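Local coordinates for ABC transporter periplasmic peptide-binding protein (Pseudoalteromonas, PDB 4QFK), which probably binds dipeptides or similar short peptides in the periplasm and hands them to an ABC transporter for uptake, at residues M374-M379 and S428-W433; G293-N298 and P499-A504; V326-G331 and A389-E394. One frame throughout, in Å; residues are numbered along the deposited sequence.

Interaction 1. Residues M374-M379 and S428-W433; sequences MSIWAM and SVLLGW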
loop_
_atom_site.group_PDB
_atom_site.type_symbol
_atom_site.label_atom_id
_atom_site.label_comp_id
_atom_site.label_asym_id
_atom_site.label_seq_id
_atom_site.Cartn_x
_atom_site.Cartn_y
_atom_site.Cartn_z
ATOM N N MET A 374 6.412 -30.916 7.602
ATOM C CA MET A 374 6.040 -29.912 6.635
ATOM C C MET A 374 7.004 -28.760 6.804
ATOM O O MET A 374 7.651 -28.621 7.834
ATOM C CB MET A 374 4.620 -29.437 6.885
ATOM C CG MET A 374 4.401 -28.941 8.303
ATOM S SD MET A 374 2.754 -28.203 8.536
ATOM C CE MET A 374 2.739 -26.954 7.236
ATOM N N SER A 375 7.115 -27.936 5.782
ATOM C CA SER A 375 7.931 -26.751 5.901
ATOM C C SER A 375 7.043 -25.494 5.861
ATOM O O SER A 375 6.031 -25.443 5.155
ATOM C CB SER A 375 8.983 -26.738 4.791
ATOM O OG SER A 375 8.345 -26.734 3.532
ATOM N N ILE A 376 7.422 -24.503 6.653
ATOM C CA ILE A 376 6.767 -23.207 6.669
ATOM C C ILE A 376 7.759 -22.211 6.105
ATOM O O ILE A 376 8.810 -21.984 6.692
ATOM C CB ILE A 376 6.382 -22.809 8.110
ATOM C CG1 ILE A 376 5.256 -23.723 8.628
ATOM C CG2 ILE A 376 6.012 -21.368 8.185
ATOM C CD1 ILE A 376 4.803 -23.455 10.064
ATOM N N TRP A 377 7.447 -21.647 4.938
ATOM C CA TRP A 377 8.328 -20.661 4.323
ATOM C C TRP A 377 8.143 -19.340 5.053
ATOM O O TRP A 377 7.011 -18.885 5.235
ATOM C CB TRP A 377 8.056 -20.510 2.811
ATOM C CG TRP A 377 8.431 -21.727 1.976
ATOM C CD1 TRP A 377 8.268 -23.041 2.319
ATOM C CD2 TRP A 377 9.044 -21.733 0.677
ATOM N NE1 TRP A 377 8.732 -23.856 1.323
ATOM C CE2 TRP A 377 9.200 -23.081 0.296
ATOM C CE3 TRP A 377 9.457 -20.732 -0.204
ATOM C CZ2 TRP A 377 9.758 -23.451 -0.922
ATOM C CZ3 TRP A 377 9.998 -21.103 -1.415
ATOM C CH2 TRP A 377 10.148 -22.450 -1.762
ATOM N N ALA A 378 9.254 -18.749 5.495
ATOM C CA ALA A 378 9.231 -17.494 6.229
ATOM C C ALA A 378 9.710 -16.384 5.326
ATOM O O ALA A 378 10.848 -16.413 4.875
ATOM C CB ALA A 378 10.127 -17.578 7.469
ATOM N N MET A 379 8.850 -15.410 5.047
ATOM C CA MET A 379 9.291 -14.259 4.282
ATOM C C MET A 379 10.531 -13.615 4.929
ATOM O O MET A 379 10.583 -13.400 6.139
ATOM C CB MET A 379 8.163 -13.247 4.092
ATOM C CG MET A 379 7.691 -12.593 5.359
ATOM S SD MET A 379 6.391 -11.388 5.007
ATOM C CE MET A 379 5.142 -11.930 6.143
ATOM N N SER A 428 3.708 -24.341 2.796
ATOM C CA SER A 428 2.952 -23.292 3.450
ATOM C C SER A 428 3.887 -22.110 3.664
ATOM O O SER A 428 5.115 -22.273 3.702
ATOM C CB SER A 428 2.396 -23.782 4.789
ATOM O OG SER A 428 3.421 -23.895 5.765
ATOM N N VAL A 429 3.310 -20.919 3.814
ATOM C CA VAL A 429 4.107 -19.702 3.746
ATOM C C VAL A 429 3.507 -18.607 4.610
ATOM O O VAL A 429 2.292 -18.350 4.572
ATOM C CB VAL A 429 4.247 -19.211 2.289
ATOM C CG1 VAL A 429 2.862 -18.945 1.673
ATOM C CG2 VAL A 429 5.136 -17.962 2.203
ATOM N N LEU A 430 4.365 -18.009 5.432
ATOM C CA LEU A 430 4.015 -16.824 6.186
ATOM C C LEU A 430 4.389 -15.663 5.316
ATOM O O LEU A 430 5.567 -15.454 4.982
ATOM C CB LEU A 430 4.786 -16.760 7.492
ATOM C CG LEU A 430 4.491 -17.894 8.475
ATOM C CD1 LEU A 430 5.469 -17.806 9.630
ATOM C CD2 LEU A 430 3.014 -17.852 8.951
ATOM N N LEU A 431 3.369 -14.910 4.940
ATOM C CA LEU A 431 3.525 -13.829 4.004
ATOM C C LEU A 431 2.394 -12.857 4.279
ATOM O O LEU A 431 1.686 -12.970 5.288
ATOM C CB LEU A 431 3.454 -14.379 2.588
ATOM C CG LEU A 431 3.784 -13.543 1.357
ATOM C CD1 LEU A 431 4.909 -12.550 1.587
ATOM C CD2 LEU A 431 4.102 -14.490 0.199
ATOM N N GLY A 432 2.210 -11.898 3.396
ATOM C CA GLY A 432 1.174 -10.926 3.637
ATOM C C GLY A 432 0.985 -9.919 2.540
ATOM O O GLY A 432 1.612 -9.982 1.487
ATOM N N TRP A 433 0.106 -8.969 2.812
ATOM C CA TRP A 433 -0.323 -8.035 1.799
ATOM C C TRP A 433 -0.655 -6.690 2.428
ATOM O O TRP A 433 -1.268 -6.606 3.488
ATOM C CB TRP A 433 -1.519 -8.605 1.007
ATOM C CG TRP A 433 -1.966 -7.756 -0.176
ATOM C CD1 TRP A 433 -3.111 -7.022 -0.264
ATOM C CD2 TRP A 433 -1.278 -7.563 -1.421
ATOM N NE1 TRP A 433 -3.185 -6.388 -1.480
ATOM C CE2 TRP A 433 -2.073 -6.700 -2.211
ATOM C CE3 TRP A 433 -0.073 -8.037 -1.949
ATOM C CZ2 TRP A 433 -1.702 -6.301 -3.491
ATOM C CZ3 TRP A 433 0.295 -7.638 -3.226
ATOM C CH2 TRP A 433 -0.518 -6.779 -3.983
#

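Interaction 2. Residues G293-N298 and P499-A504; sequences GYWAFN and PLYPIA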
loop_
_atom_site.group_PDB
_atom_site.type_symbol
_atom_site.label_atom_id
_atom_site.label_comp_id
_atom_site.label_asym_id
_atom_site.label_seq_id
_atom_site.Cartn_x
_atom_site.Cartn_y
_atom_site.Cartn_z
ATOM N N GLY A 293 -1.321 -10.000 7.539
ATOM C CA GLY A 293 -0.360 -11.079 7.572
ATOM C C GLY A 293 -1.096 -12.395 7.756
ATOM O O GLY A 293 -2.044 -12.475 8.549
ATOM N N TYR A 294 -0.663 -13.433 7.040
ATOM C CA TYR A 294 -1.417 -14.679 7.011
ATOM C C TYR A 294 -0.496 -15.885 6.903
ATOM O O TYR A 294 0.698 -15.755 6.595
ATOM C CB TYR A 294 -2.398 -14.685 5.822
ATOM C CG TYR A 294 -1.712 -14.443 4.479
ATOM C CD1 TYR A 294 -0.887 -15.410 3.919
ATOM C CD2 TYR A 294 -1.859 -13.243 3.793
ATOM C CE1 TYR A 294 -0.235 -15.202 2.714
ATOM C CE2 TYR A 294 -1.203 -13.027 2.565
ATOM C CZ TYR A 294 -0.396 -14.015 2.037
ATOM O OH TYR A 294 0.264 -13.841 0.826
ATOM N N TRP A 295 -1.068 -17.062 7.131
ATOM C CA TRP A 295 -0.389 -18.319 6.874
ATOM C C TRP A 295 -1.141 -18.989 5.732
ATOM O O TRP A 295 -2.286 -19.410 5.899
ATOM C CB TRP A 295 -0.462 -19.173 8.126
ATOM C CG TRP A 295 0.309 -20.445 8.110
ATOM C CD1 TRP A 295 1.448 -20.722 7.407
ATOM C CD2 TRP A 295 -0.001 -21.625 8.860
ATOM N NE1 TRP A 295 1.864 -22.016 7.668
ATOM C CE2 TRP A 295 0.987 -22.590 8.555
ATOM C CE3 TRP A 295 -1.027 -21.963 9.754
ATOM C CZ2 TRP A 295 0.985 -23.861 9.113
ATOM C CZ3 TRP A 295 -1.029 -23.243 10.309
ATOM C CH2 TRP A 295 -0.026 -24.173 9.987
ATOM N N ALA A 296 -0.530 -19.056 4.557
ATOM C CA ALA A 296 -1.223 -19.630 3.396
ATOM C C ALA A 296 -0.803 -21.056 3.150
ATOM O O ALA A 296 0.385 -21.373 3.254
ATOM C CB ALA A 296 -0.999 -18.788 2.130
ATOM N N PHE A 297 -1.784 -21.896 2.802
ATOM C CA PHE A 297 -1.548 -23.298 2.471
ATOM C C PHE A 297 -1.510 -23.549 0.975
ATOM O O PHE A 297 -2.396 -23.108 0.238
ATOM C CB PHE A 297 -2.636 -24.189 3.074
ATOM C CG PHE A 297 -2.611 -24.241 4.566
ATOM C CD1 PHE A 297 -1.624 -24.951 5.227
ATOM C CD2 PHE A 297 -3.567 -23.574 5.308
ATOM C CE1 PHE A 297 -1.587 -24.988 6.616
ATOM C CE2 PHE A 297 -3.551 -23.612 6.692
ATOM C CZ PHE A 297 -2.558 -24.319 7.354
ATOM N N ASN A 298 -0.487 -24.271 0.532
ATOM C CA ASN A 298 -0.460 -24.784 -0.832
ATOM C C ASN A 298 -1.569 -25.823 -1.004
ATOM O O ASN A 298 -1.363 -27.009 -0.766
ATOM C CB ASN A 298 0.902 -25.400 -1.155
ATOM C CG ASN A 298 1.030 -25.783 -2.617
ATOM O OD1 ASN A 298 0.026 -25.938 -3.316
ATOM N ND2 ASN A 298 2.263 -25.929 -3.091
ATOM N N PRO A 499 -7.908 -21.412 2.574
ATOM C CA PRO A 499 -6.744 -21.394 1.689
ATOM C C PRO A 499 -5.577 -20.730 2.415
ATOM O O PRO A 499 -4.426 -21.130 2.240
ATOM C CB PRO A 499 -7.210 -20.525 0.510
ATOM C CG PRO A 499 -8.384 -19.758 1.016
ATOM C CD PRO A 499 -9.051 -20.686 1.990
ATOM N N LEU A 500 -5.884 -19.717 3.222
ATOM C CA LEU A 500 -4.889 -19.063 4.053
ATOM C C LEU A 500 -5.536 -18.710 5.380
ATOM O O LEU A 500 -6.748 -18.542 5.456
ATOM C CB LEU A 500 -4.323 -17.811 3.373
ATOM C CG LEU A 500 -5.301 -16.700 2.964
ATOM C CD1 LEU A 500 -5.829 -15.958 4.184
ATOM C CD2 LEU A 500 -4.640 -15.713 1.978
ATOM N N TYR A 501 -4.721 -18.605 6.427
ATOM C CA TYR A 501 -5.223 -18.309 7.766
ATOM C C TYR A 501 -4.922 -16.852 8.119
ATOM O O TYR A 501 -3.759 -16.484 8.324
ATOM C CB TYR A 501 -4.598 -19.265 8.780
ATOM C CG TYR A 501 -5.044 -19.048 10.196
ATOM C CD1 TYR A 501 -6.181 -18.311 10.485
ATOM C CD2 TYR A 501 -4.325 -19.575 11.245
ATOM C CE1 TYR A 501 -6.598 -18.110 11.790
ATOM C CE2 TYR A 501 -4.718 -19.368 12.556
ATOM C CZ TYR A 501 -5.858 -18.640 12.823
ATOM O OH TYR A 501 -6.249 -18.448 14.130
ATOM N N PRO A 502 -5.968 -16.005 8.162
ATOM C CA PRO A 502 -5.707 -14.593 8.493
ATOM C C PRO A 502 -5.195 -14.423 9.936
ATOM O O PRO A 502 -5.873 -14.815 10.883
ATOM C CB PRO A 502 -7.071 -13.921 8.276
ATOM C CG PRO A 502 -7.763 -14.820 7.275
ATOM C CD PRO A 502 -7.341 -16.215 7.667
ATOM N N ILE A 503 -4.004 -13.850 10.092
ATOM C CA ILE A 503 -3.363 -13.758 11.406
ATOM C C ILE A 503 -3.572 -12.419 12.090
ATOM O O ILE A 503 -4.082 -12.354 13.202
ATOM C CB ILE A 503 -1.837 -13.984 11.312
ATOM C CG1 ILE A 503 -1.524 -15.358 10.707
ATOM C CG2 ILE A 503 -1.169 -13.823 12.694
ATOM C CD1 ILE A 503 -1.978 -16.513 11.562
ATOM N N ALA A 504 -3.151 -11.345 11.438
ATOM C CA ALA A 504 -3.049 -10.073 12.128
ATOM C C ALA A 504 -2.944 -8.905 11.175
ATOM O O ALA A 504 -2.523 -9.053 10.024
ATOM C CB ALA A 504 -1.820 -10.076 13.061
#

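Interaction 3. Residues V326-G331 and A389-E394; sequences VYYGNG and ARKMAE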
loop_
_atom_site.group_PDB
_atom_site.type_symbol
_atom_site.label_atom_id
_atom_site.label_comp_id
_atom_site.label_asym_id
_atom_site.label_seq_id
_atom_site.Cartn_x
_atom_site.Cartn_y
_atom_site.Cartn_z
ATOM N N VAL A 326 5.716 -11.456 18.444
ATOM C CA VAL A 326 6.073 -11.049 17.092
ATOM C C VAL A 326 5.750 -9.577 16.821
ATOM O O VAL A 326 6.588 -8.814 16.360
ATOM C CB VAL A 326 5.406 -11.937 16.030
ATOM C CG1 VAL A 326 5.697 -11.410 14.635
ATOM C CG2 VAL A 326 5.899 -13.382 16.171
ATOM N N TYR A 327 4.518 -9.191 17.101
ATOM C CA TYR A 327 4.057 -7.858 16.783
ATOM C C TYR A 327 4.373 -6.873 17.895
ATOM O O TYR A 327 4.440 -5.663 17.648
ATOM C CB TYR A 327 2.565 -7.885 16.483
ATOM C CG TYR A 327 2.231 -8.584 15.178
ATOM C CD1 TYR A 327 1.987 -9.952 15.141
ATOM C CD2 TYR A 327 2.140 -7.872 13.987
ATOM C CE1 TYR A 327 1.677 -10.583 13.961
ATOM C CE2 TYR A 327 1.829 -8.499 12.796
ATOM C CZ TYR A 327 1.603 -9.854 12.790
ATOM O OH TYR A 327 1.285 -10.496 11.613
ATOM N N TYR A 328 4.585 -7.404 19.102
ATOM C CA TYR A 328 4.949 -6.613 20.287
ATOM C C TYR A 328 4.039 -5.412 20.513
ATOM O O TYR A 328 4.491 -4.354 20.950
ATOM C CB TYR A 328 6.428 -6.187 20.247
ATOM C CG TYR A 328 7.376 -7.374 20.378
ATOM C CD1 TYR A 328 7.668 -7.927 21.621
ATOM C CD2 TYR A 328 7.940 -7.959 19.254
ATOM C CE1 TYR A 328 8.511 -9.014 21.737
ATOM C CE2 TYR A 328 8.771 -9.047 19.354
ATOM C CZ TYR A 328 9.053 -9.581 20.593
ATOM O OH TYR A 328 9.900 -10.669 20.669
ATOM N N GLY A 329 2.756 -5.587 20.210
ATOM C CA GLY A 329 1.772 -4.544 20.419
ATOM C C GLY A 329 1.531 -3.646 19.214
ATOM O O GLY A 329 0.803 -2.656 19.315
ATOM N N ASN A 330 2.135 -3.969 18.075
ATOM C CA ASN A 330 1.920 -3.156 16.879
ATOM C C ASN A 330 0.957 -3.770 15.858
ATOM O O ASN A 330 0.831 -3.281 14.732
ATOM C CB ASN A 330 3.254 -2.763 16.236
ATOM C CG ASN A 330 4.048 -1.842 17.121
ATOM O OD1 ASN A 330 4.206 -2.118 18.305
ATOM N ND2 ASN A 330 4.496 -0.708 16.577
ATOM N N GLY A 331 0.281 -4.837 16.276
ATOM C CA GLY A 331 -0.618 -5.565 15.410
ATOM C C GLY A 331 -1.993 -5.685 16.031
ATOM O O GLY A 331 -2.147 -5.561 17.242
ATOM N N ALA A 389 8.755 -12.881 10.336
ATOM C CA ALA A 389 8.178 -14.167 9.948
ATOM C C ALA A 389 8.992 -15.337 10.495
ATOM O O ALA A 389 8.434 -16.347 10.936
ATOM C CB ALA A 389 8.055 -14.263 8.424
ATOM N N ARG A 390 10.312 -15.210 10.445
ATOM C CA ARG A 390 11.187 -16.226 11.027
ATOM C C ARG A 390 10.761 -16.502 12.467
ATOM O O ARG A 390 10.533 -17.654 12.850
ATOM C CB ARG A 390 12.656 -15.781 10.970
ATOM C CG ARG A 390 13.655 -16.831 11.469
ATOM C CD ARG A 390 13.404 -18.164 10.773
ATOM N NE ARG A 390 14.485 -19.141 10.937
ATOM C CZ ARG A 390 15.306 -19.536 9.958
ATOM N NH1 ARG A 390 15.190 -19.033 8.729
ATOM N NH2 ARG A 390 16.242 -20.448 10.205
ATOM N N LYS A 391 10.630 -15.441 13.260
ATOM C CA LYS A 391 10.276 -15.625 14.658
ATOM C C LYS A 391 8.901 -16.276 14.755
ATOM O O LYS A 391 8.673 -17.137 15.594
ATOM C CB LYS A 391 10.293 -14.303 15.420
ATOM C CG LYS A 391 9.724 -14.393 16.823
ATOM C CD LYS A 391 10.657 -15.153 17.738
ATOM C CE LYS A 391 10.453 -14.736 19.192
ATOM N NZ LYS A 391 10.434 -13.242 19.325
ATOM N N MET A 392 7.988 -15.856 13.885
ATOM C CA MET A 392 6.638 -16.421 13.856
ATOM C C MET A 392 6.713 -17.897 13.478
ATOM O O MET A 392 5.986 -18.728 14.018
ATOM C CB MET A 392 5.739 -15.641 12.881
ATOM C CG MET A 392 4.260 -16.003 12.956
ATOM S SD MET A 392 3.232 -15.148 11.724
ATOM C CE MET A 392 3.399 -13.448 12.270
ATOM N N ALA A 393 7.620 -18.211 12.563
ATOM C CA ALA A 393 7.813 -19.581 12.123
ATOM C C ALA A 393 8.272 -20.420 13.298
ATOM O O ALA A 393 7.833 -21.546 13.464
ATOM C CB ALA A 393 8.816 -19.648 10.973
ATOM N N GLU A 394 9.124 -19.852 14.144
ATOM C CA GLU A 394 9.635 -20.584 15.296
ATOM C C GLU A 394 8.515 -20.901 16.286
ATOM O O GLU A 394 8.376 -22.030 16.722
ATOM C CB GLU A 394 10.817 -19.828 15.953
ATOM C CG GLU A 394 11.892 -19.463 14.909
ATOM C CD GLU A 394 13.141 -18.793 15.472
ATOM O OE1 GLU A 394 13.068 -18.148 16.547
ATOM O OE2 GLU A 394 14.204 -18.927 14.822
#

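Interaction 1. Residues M374-M379 and S428-W433
Ser428 and Ser375 meet where the strand pair begins: OG of Ser428, set between its own backbone N and carbonyl carbon (chi1 73°), donates to Ser375 O at 3.1 Å, arriving 25° out of the carbonyl plane. Besides a weak bond with Trp295 NE1, the hydroxyl is bordered by carbons. CG1 of Ile376 comes to 3.4 Å from OG of Ser428, and the bend at chi3 of Met374 curls CE of Met374 to 3.5 Å from OG of Ser428. Further along the same face, the CG2 branch of Ile376 leans obliquely across Leu430, 3.8 Å from its CG. Two parallel strands of a mixed sheet are joined here, in the Rossmann-like alpha/beta pattern of periplasmic binding proteins: helix 389-401 packs on the Ile376 and Leu430 face, helix 414-422 on the other. To that second face go Trp377 and Val429, with CB of Trp377 3.9 Å from CG2 of Val429, while the indole leads off toward Phe417, Tyr412 and His426. Beneath them the amide N of Trp377 gives an almost straight bond (177°) to Ser428 O at 2.7 Å. Met379, just past its strand, folds its thioether over the neighbouring backbone, bringing CE of Met379 to a tight 3.3 Å from CA of Leu431 and SD alongside CD1 of Leu431. With an alanine in place of Met379 the thioether is gone, which is likely to open a gap over CA of Leu431 and take the sulfur from beside its CD1.

Interaction 2. Residues G293-N298 and P499-A504
Tyr294 and Leu500 share one torsion setting, CG lying between the backbone N and the carbonyl carbon in both (chi1 56° and 58°), which, with chi2 of Leu500, brings CD2 of Leu500 over the centre of the Tyr294 ring. The result is a CH-pi contact, 4.1 Å from CD2 of Leu500 to the Tyr294 ring centroid and 12° off the normal. Strands 282-297 and 500-513, antiparallel neighbours in the large mixed sheet, carry a classic beta bulge here, at which Ile503 and Ala504 both face Gly293. Gly293 O accepts two amides there, Ile503 N at 2.8 Å and the longer Ala504 N at 3.3 Å, and the amide of Gly293 returns a bond to Ala504 O. Next to the bulge, Pro502 stands opposite Tyr294 in a non-hydrogen-bonded pair, where this pairing with 293-298 asks no N-H of it. Beyond this the register is regular. Trp295 and Tyr501 form a hydrogen-bonded pair, with Trp295 N to Tyr501 O at 3.0 Å and Tyr501 N to Trp295 O at 2.6 Å. Their side chains share the face turned to helices 307-315 and 319-327, and the two rings meet edge beside edge rather than stacking. On the Tyr294 face, CB of Ala296 touches CB of Leu500 at 3.7 Å. Phe297 N bonds to Pro499 O, and the ring of Phe297 sets its CZ 3.5 Å above the plane of the Trp295 indole, offset toward the rim.

Interaction 3. Residues V326-G331 and A389-E394
Lys391 and Val326 open the contact, CG of the lysine resting 4.0 Å from CG2 of the valine. From there the lysine chain bends at chi2 and chi4, which swings NZ back toward helix 319-327, where it bonds to Ala325 O. The ammonium also comes near Tyr328, whose side chain crosses the lysine at about a right angle: NZ of Lys391 lies 3.0 Å from OH of Tyr328, at the ring's edge and near its plane. Helix 389-401 packs here against the last turn of helix 319-327 and the loop after it. Tyr328 takes positive phi, and a type I' beta turn runs from Tyr327 to Asn330, closed by Asn330 N bonding to Tyr327 O. Met392, the next residue along the helix, offers two parts of itself. Its backbone takes one branch of Val326, with CG2 of the valine 3.9 Å from CA of Met392. Its tip takes the other branch, for the bend at chi3 turns CE of Met392 to 3.9 Å from CG1 of Val326. CE of Met392 also touches the Tyr327 ring obliquely, 3.7 Å from CE1 of Tyr327, close beside the phenol oxygen that donates to Tyr385 O.

How the interactions relate
Interactions 1 and 2 lie in one sheet, their centres about 8 Å apart: strands 500-513, 282-297, 428-434 and 372-378 follow one another across it, and backbone bonds between 282-297 and 428-434 join the two contacts. Interaction 3, with its centre about 13 Å from that of interaction 1 and 14 Å from that of interaction 2, adds helices to this sheet. Helix 389-401 follows strand 372-378 in the chain and packs on Leu430 and Met379, while Tyr327 reaches Ala504. Along the sequence, interactions 1 and 3 alternate, and both fall within the long loop closed by interaction 2, so the chain's last strand joins a sheet made mostly of earlier segments, consistent with one alpha/beta lobe of a periplasmic binding protein.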